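Local structure of glutamine amidotransferase type-2 domain-containing protein (Pseudomonas aeruginosa PAO1, 1TE5) at residues 70-78 / 173-181; 111-122 / 131-142. The protein is probably a class II glutamine amidotransferase, a member of the Ntn-hydrolase group expected to release ammonia from glutamine, though its acceptor substrate is not established. All coordinates share one frame; numbering follows the deposited sequence.

Interaction 1. Residues 70-78 / 173-181; sequences KSETVIGHI and LISDGDWLF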
loop_
_atom_site.group_PDB
_atom_site.type_symbol
_atom_site.label_atom_id
_atom_site.label_comp_id
_atom_site.label_asym_id
_atom_site.label_seq_id
_atom_site.Cartn_x
_atom_site.Cartn_y
_atom_site.Cartn_z
ATOM N N LYS A 70 -2.937 -7.990 -13.222
ATOM C CA LYS A 70 -2.471 -9.290 -13.684
ATOM C C LYS A 70 -1.503 -9.863 -12.645
ATOM O O LYS A 70 -0.328 -9.494 -12.617
ATOM C CB LYS A 70 -1.779 -9.140 -15.037
ATOM C CG LYS A 70 -1.574 -10.443 -15.779
ATOM C CD LYS A 70 -0.646 -10.276 -16.974
ATOM C CE LYS A 70 -1.271 -9.448 -18.091
ATOM N NZ LYS A 70 -2.362 -10.173 -18.808
ATOM N N SER A 71 -2.002 -10.755 -11.796
ATOM C CA SER A 71 -1.182 -11.365 -10.752
ATOM C C SER A 71 -1.486 -12.831 -10.461
ATOM O O SER A 71 -2.383 -13.432 -11.059
ATOM C CB SER A 71 -1.290 -10.565 -9.457
ATOM O OG SER A 71 -2.636 -10.364 -9.089
ATOM N N GLU A 72 -0.667 -13.417 -9.590
ATOM C CA GLU A 72 -0.820 -14.810 -9.185
ATOM C C GLU A 72 -1.486 -14.910 -7.828
ATOM O O GLU A 72 -2.021 -15.957 -7.482
ATOM C CB GLU A 72 0.539 -15.505 -9.118
ATOM C CG GLU A 72 1.295 -15.515 -10.430
ATOM C CD GLU A 72 2.547 -16.379 -10.385
ATOM O OE1 GLU A 72 2.759 -17.155 -11.330
ATOM O OE2 GLU A 72 3.320 -16.287 -9.412
ATOM N N THR A 73 -1.474 -13.814 -7.071
ATOM C CA THR A 73 -2.058 -13.789 -5.731
ATOM C C THR A 73 -2.887 -12.529 -5.476
ATOM O O THR A 73 -2.372 -11.405 -5.498
ATOM C CB THR A 73 -0.964 -13.890 -4.637
ATOM O OG1 THR A 73 -0.078 -14.974 -4.948
ATOM C CG2 THR A 73 -1.586 -14.124 -3.266
ATOM N N VAL A 74 -4.164 -12.737 -5.183
ATOM C CA VAL A 74 -5.085 -11.645 -4.919
ATOM C C VAL A 74 -5.867 -11.911 -3.649
ATOM O O VAL A 74 -6.376 -13.005 -3.456
ATOM C CB VAL A 74 -6.091 -11.498 -6.075
ATOM C CG1 VAL A 74 -7.127 -10.420 -5.747
ATOM C CG2 VAL A 74 -5.362 -11.182 -7.368
ATOM N N ILE A 75 -5.893 -10.930 -2.757
ATOM C CA ILE A 75 -6.643 -11.023 -1.513
ATOM C C ILE A 75 -7.485 -9.757 -1.424
ATOM O O ILE A 75 -6.966 -8.649 -1.562
ATOM C CB ILE A 75 -5.733 -11.115 -0.248
ATOM C CG1 ILE A 75 -5.151 -12.518 -0.097
ATOM C CG2 ILE A 75 -6.531 -10.792 1.008
ATOM C CD1 ILE A 75 -4.459 -12.735 1.223
ATOM N N GLY A 76 -8.775 -9.923 -1.166
ATOM C CA GLY A 76 -9.651 -8.775 -1.065
ATOM C C GLY A 76 -10.804 -9.002 -0.113
ATOM O O GLY A 76 -11.097 -10.145 0.276
ATOM N N HIS A 77 -11.433 -7.907 0.298
ATOM C CA HIS A 77 -12.573 -7.960 1.203
ATOM C C HIS A 77 -13.555 -6.881 0.767
ATOM O O HIS A 77 -13.284 -5.689 0.887
ATOM C CB HIS A 77 -12.153 -7.666 2.632
ATOM C CG HIS A 77 -13.152 -8.002 3.699
ATOM N ND1 HIS A 77 -14.496 -8.159 3.431
ATOM C CD2 HIS A 77 -13.009 -8.206 5.030
ATOM C CE1 HIS A 77 -15.136 -8.447 4.551
ATOM N NE2 HIS A 77 -14.257 -8.482 5.536
ATOM N N ILE A 78 -14.690 -7.312 0.233
ATOM C CA ILE A 78 -15.718 -6.392 -0.249
ATOM C C ILE A 78 -16.873 -6.315 0.752
ATOM O O ILE A 78 -17.107 -7.255 1.517
ATOM C CB ILE A 78 -16.248 -6.861 -1.627
ATOM C CG1 ILE A 78 -15.079 -7.187 -2.561
ATOM C CG2 ILE A 78 -17.146 -5.798 -2.256
ATOM C CD1 ILE A 78 -14.119 -6.047 -2.802
ATOM N N LEU A 173 -7.944 -14.899 5.132
ATOM C CA LEU A 173 -7.089 -15.144 3.980
ATOM C C LEU A 173 -5.760 -14.478 4.322
ATOM O O LEU A 173 -5.726 -13.315 4.741
ATOM C CB LEU A 173 -7.665 -14.511 2.710
ATOM C CG LEU A 173 -9.082 -14.866 2.264
ATOM C CD1 LEU A 173 -9.393 -14.092 0.999
ATOM C CD2 LEU A 173 -9.225 -16.368 2.048
ATOM N N ILE A 174 -4.674 -15.233 4.197
ATOM C CA ILE A 174 -3.340 -14.715 4.491
ATOM C C ILE A 174 -2.396 -15.124 3.365
ATOM O O ILE A 174 -2.534 -16.202 2.796
ATOM C CB ILE A 174 -2.828 -15.254 5.839
ATOM C CG1 ILE A 174 -3.854 -14.949 6.932
ATOM C CG2 ILE A 174 -1.491 -14.619 6.173
ATOM C CD1 ILE A 174 -3.633 -15.695 8.210
ATOM N N SER A 175 -1.419 -14.276 3.073
ATOM C CA SER A 175 -0.510 -14.590 2.010
ATOM C C SER A 175 0.774 -13.820 2.173
ATOM O O SER A 175 0.783 -12.773 2.824
ATOM C CB SER A 175 -1.147 -14.240 0.665
ATOM O OG SER A 175 -0.250 -14.394 -0.419
ATOM N N ASP A 176 1.871 -14.407 1.737
ATOM C CA ASP A 176 3.132 -13.679 1.742
ATOM C C ASP A 176 3.547 -13.368 0.287
ATOM O O ASP A 176 4.689 -12.982 0.013
ATOM C CB ASP A 176 4.197 -14.578 2.385
ATOM C CG ASP A 176 4.783 -15.667 1.488
ATOM O OD1 ASP A 176 4.125 -16.087 0.513
ATOM O OD2 ASP A 176 5.914 -16.119 1.776
ATOM N N GLY A 177 2.605 -13.573 -0.633
ATOM C CA GLY A 177 2.853 -13.325 -2.039
ATOM C C GLY A 177 3.107 -14.602 -2.810
ATOM O O GLY A 177 3.060 -14.600 -4.039
ATOM N N ASP A 178 3.474 -15.664 -2.093
ATOM C CA ASP A 178 3.732 -16.973 -2.697
ATOM C C ASP A 178 2.459 -17.804 -2.559
ATOM O O ASP A 178 1.738 -18.053 -3.525
ATOM C CB ASP A 178 4.871 -17.726 -1.965
ATOM C CG ASP A 178 6.260 -17.184 -2.277
ATOM O OD1 ASP A 178 7.161 -17.365 -1.421
ATOM O OD2 ASP A 178 6.461 -16.619 -3.369
ATOM N N TRP A 179 2.264 -18.300 -1.346
ATOM C CA TRP A 179 1.123 -19.113 -1.004
ATOM C C TRP A 179 -0.017 -18.257 -0.488
ATOM O O TRP A 179 0.180 -17.116 -0.069
ATOM C CB TRP A 179 1.522 -20.132 0.065
ATOM C CG TRP A 179 2.375 -19.542 1.151
ATOM C CD1 TRP A 179 3.739 -19.559 1.222
ATOM C CD2 TRP A 179 1.920 -18.791 2.288
ATOM N NE1 TRP A 179 4.161 -18.859 2.330
ATOM C CE2 TRP A 179 3.064 -18.378 2.999
ATOM C CE3 TRP A 179 0.660 -18.417 2.765
ATOM C CZ2 TRP A 179 2.985 -17.616 4.160
ATOM C CZ3 TRP A 179 0.583 -17.657 3.917
ATOM C CH2 TRP A 179 1.738 -17.262 4.600
ATOM N N LEU A 180 -1.199 -18.848 -0.453
ATOM C CA LEU A 180 -2.378 -18.162 0.025
ATOM C C LEU A 180 -3.040 -19.080 1.022
ATOM O O LEU A 180 -3.605 -20.101 0.648
ATOM C CB LEU A 180 -3.316 -17.863 -1.151
ATOM C CG LEU A 180 -4.683 -17.216 -0.921
ATOM C CD1 LEU A 180 -4.630 -16.193 0.180
ATOM C CD2 LEU A 180 -5.124 -16.572 -2.214
ATOM N N PHE A 181 -2.900 -18.752 2.297
ATOM C CA PHE A 181 -3.487 -19.526 3.374
ATOM C C PHE A 181 -4.958 -19.156 3.530
ATOM O O PHE A 181 -5.321 -17.985 3.579
ATOM C CB PHE A 181 -2.731 -19.264 4.673
ATOM C CG PHE A 181 -3.261 -20.022 5.856
ATOM C CD1 PHE A 181 -3.881 -19.352 6.904
ATOM C CD2 PHE A 181 -3.114 -21.399 5.939
ATOM C CE1 PHE A 181 -4.344 -20.037 8.015
ATOM C CE2 PHE A 181 -3.576 -22.096 7.053
ATOM C CZ PHE A 181 -4.191 -21.411 8.091
HETATM O O HOH W 1 -1.007 -17.814 -4.481
#
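Ile75 drives its CD1 into a pocket made by Leu180, Ser175 and Leu173. With CG1 anti to the carbonyl carbon (chi1 -77°), the extended chain puts Ile75 CD1 3.6 Å from Leu180 CD1. Ser175 CB lies 3.7 Å from the same Ile75 CD1, and Leu173 CB closes the pocket. A long, branched isoleucine suits the gap between strands 73-78 and 173-175, whose axes approach to 8.0 Å: the first belongs to one antiparallel sheet, 173-175 and 180-181 to another, and the two face each other as the central layers of the Ntn-hydrolase sandwich. Thr73 divides its branches. Its CG2 packs against Ser175, at 3.2 Å from OG, while OG1 reaches the polar turn 176-179. There a water lies 3.0 Å from Thr73 OG1 and donates to Asp178 O. Ser175 OG, anti to its own backbone N (chi1 174°), is held twice, accepting from Gly177 N at 3.0 Å as an ST turn and donating to Trp179 O at 2.8 Å. Glycine suits position 177 because, at its backbone angles (phi 102°), a CB would jam against Asp176 O. Asp176 adds an Asx turn, OD1 accepting from Asp178 N at 2.7 Å, whereas the Asp178 carboxylate forms a salt bridge with Arg101.

Interaction 2. Residues 111-122 / 131-142; sequences LADFQPKPGFYR and AAFCDLLNRVRR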
loop_
_atom_site.group_PDB
_atom_site.type_symbol
_atom_site.label_atom_id
_atom_site.label_comp_id
_atom_site.label_asym_id
_atom_site.label_seq_id
_atom_site.Cartn_x
_atom_site.Cartn_y
_atom_site.Cartn_z
ATOM N N LEU A 111 -15.018 -10.965 16.537
ATOM C CA LEU A 111 -14.359 -11.574 17.692
ATOM C C LEU A 111 -14.768 -10.887 18.990
ATOM O O LEU A 111 -14.666 -9.665 19.109
ATOM C CB LEU A 111 -12.840 -11.498 17.534
ATOM C CG LEU A 111 -12.274 -12.086 16.238
ATOM C CD1 LEU A 111 -10.770 -11.895 16.197
ATOM C CD2 LEU A 111 -12.631 -13.556 16.120
ATOM N N ALA A 112 -15.232 -11.668 19.957
ATOM C CA ALA A 112 -15.658 -11.127 21.243
ATOM C C ALA A 112 -14.582 -11.294 22.306
ATOM O O ALA A 112 -13.917 -12.330 22.372
ATOM C CB ALA A 112 -16.942 -11.797 21.696
ATOM N N ASP A 113 -14.440 -10.278 23.155
ATOM C CA ASP A 113 -13.451 -10.287 24.233
ATOM C C ASP A 113 -12.070 -10.709 23.721
ATOM O O ASP A 113 -11.437 -11.621 24.263
ATOM C CB ASP A 113 -13.909 -11.219 25.363
ATOM C CG ASP A 113 -13.089 -11.046 26.634
ATOM O OD1 ASP A 113 -12.227 -11.911 26.921
ATOM O OD2 ASP A 113 -13.315 -10.041 27.348
ATOM N N PHE A 114 -11.628 -10.055 22.650
ATOM C CA PHE A 114 -10.334 -10.344 22.053
ATOM C C PHE A 114 -9.357 -9.276 22.516
ATOM O O PHE A 114 -9.522 -8.096 22.203
ATOM C CB PHE A 114 -10.448 -10.348 20.530
ATOM C CG PHE A 114 -9.233 -10.887 19.836
ATOM C CD1 PHE A 114 -8.513 -10.089 18.957
ATOM C CD2 PHE A 114 -8.796 -12.187 20.082
ATOM C CE1 PHE A 114 -7.372 -10.575 18.331
ATOM C CE2 PHE A 114 -7.654 -12.685 19.460
ATOM C CZ PHE A 114 -6.939 -11.877 18.584
ATOM N N GLN A 115 -8.327 -9.695 23.245
ATOM C CA GLN A 115 -7.331 -8.769 23.791
ATOM C C GLN A 115 -5.903 -9.327 23.792
ATOM O O GLN A 115 -5.285 -9.492 24.849
ATOM C CB GLN A 115 -7.743 -8.362 25.212
ATOM C CG GLN A 115 -8.526 -9.441 26.004
ATOM C CD GLN A 115 -7.723 -10.715 26.296
ATOM O OE1 GLN A 115 -7.277 -10.930 27.430
ATOM N NE2 GLN A 115 -7.564 -11.572 25.281
ATOM N N PRO A 116 -5.324 -9.535 22.603
ATOM C CA PRO A 116 -3.963 -10.067 22.482
ATOM C C PRO A 116 -2.914 -9.202 23.169
ATOM O O PRO A 116 -3.082 -7.987 23.285
ATOM C CB PRO A 116 -3.751 -10.102 20.970
ATOM C CG PRO A 116 -4.542 -8.929 20.502
ATOM C CD PRO A 116 -5.819 -9.075 21.292
ATOM N N LYS A 117 -1.848 -9.837 23.649
ATOM C CA LYS A 117 -0.765 -9.114 24.313
ATOM C C LYS A 117 0.029 -8.325 23.273
ATOM O O LYS A 117 0.489 -8.888 22.275
ATOM C CB LYS A 117 0.174 -10.089 25.020
ATOM C CG LYS A 117 -0.523 -11.095 25.917
ATOM C CD LYS A 117 0.449 -12.176 26.378
ATOM C CE LYS A 117 1.138 -12.847 25.196
ATOM N NZ LYS A 117 0.154 -13.403 24.232
ATOM N N PRO A 118 0.189 -7.007 23.490
ATOM C CA PRO A 118 0.929 -6.134 22.573
ATOM C C PRO A 118 2.317 -6.700 22.296
ATOM O O PRO A 118 3.001 -7.168 23.213
ATOM C CB PRO A 118 0.998 -4.825 23.348
ATOM C CG PRO A 118 -0.289 -4.826 24.092
ATOM C CD PRO A 118 -0.334 -6.234 24.629
ATOM N N GLY A 119 2.728 -6.658 21.034
ATOM C CA GLY A 119 4.021 -7.200 20.667
ATOM C C GLY A 119 4.733 -6.376 19.626
ATOM O O GLY A 119 4.548 -5.164 19.568
ATOM N N PHE A 120 5.586 -7.039 18.847
ATOM C CA PHE A 120 6.375 -6.419 17.782
ATOM C C PHE A 120 5.487 -5.599 16.852
ATOM O O PHE A 120 5.786 -4.441 16.540
ATOM C CB PHE A 120 7.073 -7.487 16.932
ATOM C CG PHE A 120 7.812 -8.536 17.724
ATOM C CD1 PHE A 120 9.016 -8.231 18.372
ATOM C CD2 PHE A 120 7.325 -9.854 17.778
ATOM C CE1 PHE A 120 9.725 -9.222 19.062
ATOM C CE2 PHE A 120 8.016 -10.854 18.460
ATOM C CZ PHE A 120 9.225 -10.540 19.105
ATOM N N TYR A 121 4.468 -6.260 16.312
ATOM C CA TYR A 121 3.517 -5.631 15.412
ATOM C C TYR A 121 2.361 -5.052 16.209
ATOM O O TYR A 121 1.841 -5.684 17.129
ATOM C CB TYR A 121 2.989 -6.648 14.396
ATOM C CG TYR A 121 4.052 -7.250 13.505
ATOM C CD1 TYR A 121 4.679 -8.452 13.847
ATOM C CD2 TYR A 121 4.423 -6.635 12.309
ATOM C CE1 TYR A 121 5.644 -9.028 13.020
ATOM C CE2 TYR A 121 5.388 -7.207 11.471
ATOM C CZ TYR A 121 5.992 -8.403 11.838
ATOM O OH TYR A 121 6.945 -8.972 11.025
ATOM N N ARG A 122 1.968 -3.835 15.861
ATOM C CA ARG A 122 0.862 -3.173 16.535
ATOM C C ARG A 122 -0.124 -2.650 15.493
ATOM O O ARG A 122 0.275 -2.227 14.406
ATOM C CB ARG A 122 1.375 -2.013 17.396
ATOM C CG ARG A 122 2.381 -2.411 18.462
ATOM C CD ARG A 122 2.670 -1.236 19.374
ATOM N NE ARG A 122 3.737 -1.513 20.328
ATOM C CZ ARG A 122 3.632 -2.337 21.362
ATOM N NH1 ARG A 122 4.664 -2.519 22.170
ATOM N NH2 ARG A 122 2.500 -2.985 21.585
ATOM N N ALA A 131 -5.905 -6.426 14.901
ATOM C CA ALA A 131 -5.318 -6.848 16.167
ATOM C C ALA A 131 -4.976 -8.338 16.049
ATOM O O ALA A 131 -3.966 -8.798 16.584
ATOM C CB ALA A 131 -6.297 -6.613 17.302
ATOM N N ALA A 132 -5.832 -9.072 15.340
ATOM C CA ALA A 132 -5.647 -10.497 15.112
ATOM C C ALA A 132 -4.489 -10.721 14.155
ATOM O O ALA A 132 -3.720 -11.668 14.327
ATOM C CB ALA A 132 -6.916 -11.118 14.543
ATOM N N PHE A 133 -4.396 -9.875 13.129
ATOM C CA PHE A 133 -3.327 -9.973 12.133
ATOM C C PHE A 133 -1.946 -9.807 12.770
ATOM O O PHE A 133 -1.025 -10.591 12.516
ATOM C CB PHE A 133 -3.514 -8.902 11.051
ATOM C CG PHE A 133 -2.496 -8.966 9.939
ATOM C CD1 PHE A 133 -2.153 -7.817 9.233
ATOM C CD2 PHE A 133 -1.897 -10.179 9.584
ATOM C CE1 PHE A 133 -1.226 -7.867 8.180
ATOM C CE2 PHE A 133 -0.967 -10.247 8.535
ATOM C CZ PHE A 133 -0.632 -9.083 7.828
ATOM N N CYS A 134 -1.791 -8.729 13.525
ATOM C CA CYS A 134 -0.545 -8.437 14.201
ATOM C C CYS A 134 -0.180 -9.541 15.177
ATOM O O CYS A 134 0.961 -9.981 15.194
ATOM C CB CYS A 134 -0.645 -7.109 14.932
ATOM S SG CYS A 134 -0.832 -5.724 13.813
ATOM N N ASP A 135 -1.150 -9.989 15.971
ATOM C CA ASP A 135 -0.917 -11.043 16.950
ATOM C C ASP A 135 -0.402 -12.315 16.290
ATOM O O ASP A 135 0.549 -12.942 16.781
ATOM C CB ASP A 135 -2.193 -11.347 17.733
ATOM C CG ASP A 135 -1.955 -12.314 18.880
ATOM O OD1 ASP A 135 -1.314 -11.925 19.879
ATOM O OD2 ASP A 135 -2.406 -13.469 18.778
ATOM N N LEU A 136 -1.048 -12.703 15.193
ATOM C CA LEU A 136 -0.658 -13.898 14.445
ATOM C C LEU A 136 0.761 -13.719 13.930
ATOM O O LEU A 136 1.525 -14.681 13.843
ATOM C CB LEU A 136 -1.614 -14.136 13.269
ATOM C CG LEU A 136 -1.315 -15.261 12.271
ATOM C CD1 LEU A 136 -2.625 -15.799 11.721
ATOM C CD2 LEU A 136 -0.407 -14.776 11.140
ATOM N N LEU A 137 1.076 -12.482 13.550
ATOM C CA LEU A 137 2.390 -12.125 13.038
ATOM C C LEU A 137 3.426 -12.200 14.144
ATOM O O LEU A 137 4.578 -12.539 13.888
ATOM C CB LEU A 137 2.359 -10.715 12.427
ATOM C CG LEU A 137 1.784 -10.577 11.016
ATOM C CD1 LEU A 137 1.717 -9.126 10.634
ATOM C CD2 LEU A 137 2.636 -11.339 10.022
ATOM N N ASN A 138 3.015 -11.876 15.364
ATOM C CA ASN A 138 3.903 -11.903 16.522
ATOM C C ASN A 138 4.260 -13.324 16.921
ATOM O O ASN A 138 5.358 -13.585 17.409
ATOM C CB ASN A 138 3.270 -11.179 17.709
ATOM C CG ASN A 138 3.215 -9.679 17.516
ATOM O OD1 ASN A 138 2.492 -8.977 18.224
ATOM N ND2 ASN A 138 3.999 -9.174 16.574
ATOM N N ARG A 139 3.307 -14.232 16.736
ATOM C CA ARG A 139 3.496 -15.638 17.055
ATOM C C ARG A 139 4.419 -16.293 16.043
ATOM O O ARG A 139 5.151 -17.226 16.372
ATOM C CB ARG A 139 2.158 -16.362 17.038
ATOM C CG ARG A 139 1.150 -15.821 18.016
ATOM C CD ARG A 139 -0.175 -16.495 17.786
ATOM N NE ARG A 139 -1.161 -16.116 18.783
ATOM C CZ ARG A 139 -1.985 -16.975 19.371
ATOM N NH1 ARG A 139 -2.859 -16.544 20.272
ATOM N NH2 ARG A 139 -1.935 -18.266 19.053
ATOM N N VAL A 140 4.303 -15.872 14.790
ATOM C CA VAL A 140 5.147 -16.410 13.726
ATOM C C VAL A 140 6.565 -15.868 13.891
ATOM O O VAL A 140 7.529 -16.603 13.708
ATOM C CB VAL A 140 4.599 -16.055 12.299
ATOM C CG1 VAL A 140 5.565 -16.492 11.212
ATOM C CG2 VAL A 140 3.273 -16.733 12.067
ATOM N N ARG A 141 6.685 -14.587 14.233
ATOM C CA ARG A 141 7.988 -13.959 14.416
ATOM C C ARG A 141 8.717 -14.513 15.648
ATOM O O ARG A 141 9.938 -14.678 15.630
ATOM C CB ARG A 141 7.848 -12.426 14.494
ATOM C CG ARG A 141 9.164 -11.676 14.754
ATOM C CD ARG A 141 9.517 -10.636 13.680
ATOM N NE ARG A 141 10.879 -10.707 13.145
ATOM C CZ ARG A 141 11.194 -10.716 11.845
ATOM N NH1 ARG A 141 12.465 -10.782 11.467
ATOM N NH2 ARG A 141 10.246 -10.670 10.917
ATOM N N ARG A 142 7.974 -14.808 16.710
ATOM C CA ARG A 142 8.573 -15.341 17.933
ATOM C C ARG A 142 9.044 -16.777 17.727
ATOM O O ARG A 142 10.170 -17.127 18.089
ATOM C CB ARG A 142 7.576 -15.270 19.091
ATOM C CG ARG A 142 8.221 -15.248 20.466
ATOM C CD ARG A 142 7.200 -14.905 21.539
ATOM N NE ARG A 142 7.775 -14.951 22.882
ATOM C CZ ARG A 142 8.091 -16.071 23.535
ATOM N NH1 ARG A 142 8.610 -16.008 24.758
ATOM N NH2 ARG A 142 7.891 -17.258 22.970
#
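Tyr121 lays one face of its ring on Leu137 as the loop 111-122 folds back over helix 131-142. Leu137 CB stands 3.9 Å from the Tyr121 ring centroid in a CH-pi contact, and CD1 of the same leucine spreads beneath the ring. Asn138 fills the notch at the ring's edge, its amide plane 26° from that of the tyrosine and its side chain tucked against Gly119, where the absence of a side chain lets loop and helix close up. Phe120 also leans onto the helix, passing Asn138 to reach Arg141, whose CG sits over the Phe120 ring face, 4.3 Å from the centroid, so the aliphatic part of the arginine serves as the surface; Phe120 O is hydrogen-bonded to Arg141 NH1 of the second subunit. Cys134 CB lies 3.7 Å from Tyr121 CB, and the small cysteine sets its SG against the carbonyl carbon of Arg122. At the other end small residues form the hollow: Phe114 CE1 pushes to 3.9 Å from Ala132 CB, while Pro116 CD and Leu111 CD1 cover opposite faces of the phenyl ring. Pro116 CB rests 3.2 Å from Asp135 OD1; OD2 is held by Arg139 NE and by Tyr164. Helix 128-143 belongs to the outer helical layer of the alpha-beta-beta-alpha Ntn-hydrolase fold, lying between this loop and strand 101-108, beside helix 150-165, with Tyr121 OH hydrogen-bonded to Glu97 O of strand 94-98 in the same chain.

Interaction 1 lies close to the centre of the folded chain, about 6 Å from it, centre to centre, and interaction 2 on its flank, their centres about 20 Å apart. The first joins the two sheets of the sandwich; the second lies in and over the helical layer outside one of them. They meet directly where Ile174 CD1 packs 3.7 Å from Leu136 CD1. Strand 101-108 connects them further, since Thr104 and Ala106 touch Ile75 while Trp103 touches both Ile174 and Leu137. In sequence, 111-142 falls between 70-78 and 173-181. The nucleophile of class II amidotransferases is an N-terminal cysteine, which belongs to neither contact; both are probably framework packing, with interaction 2 also reaching the subunit interface.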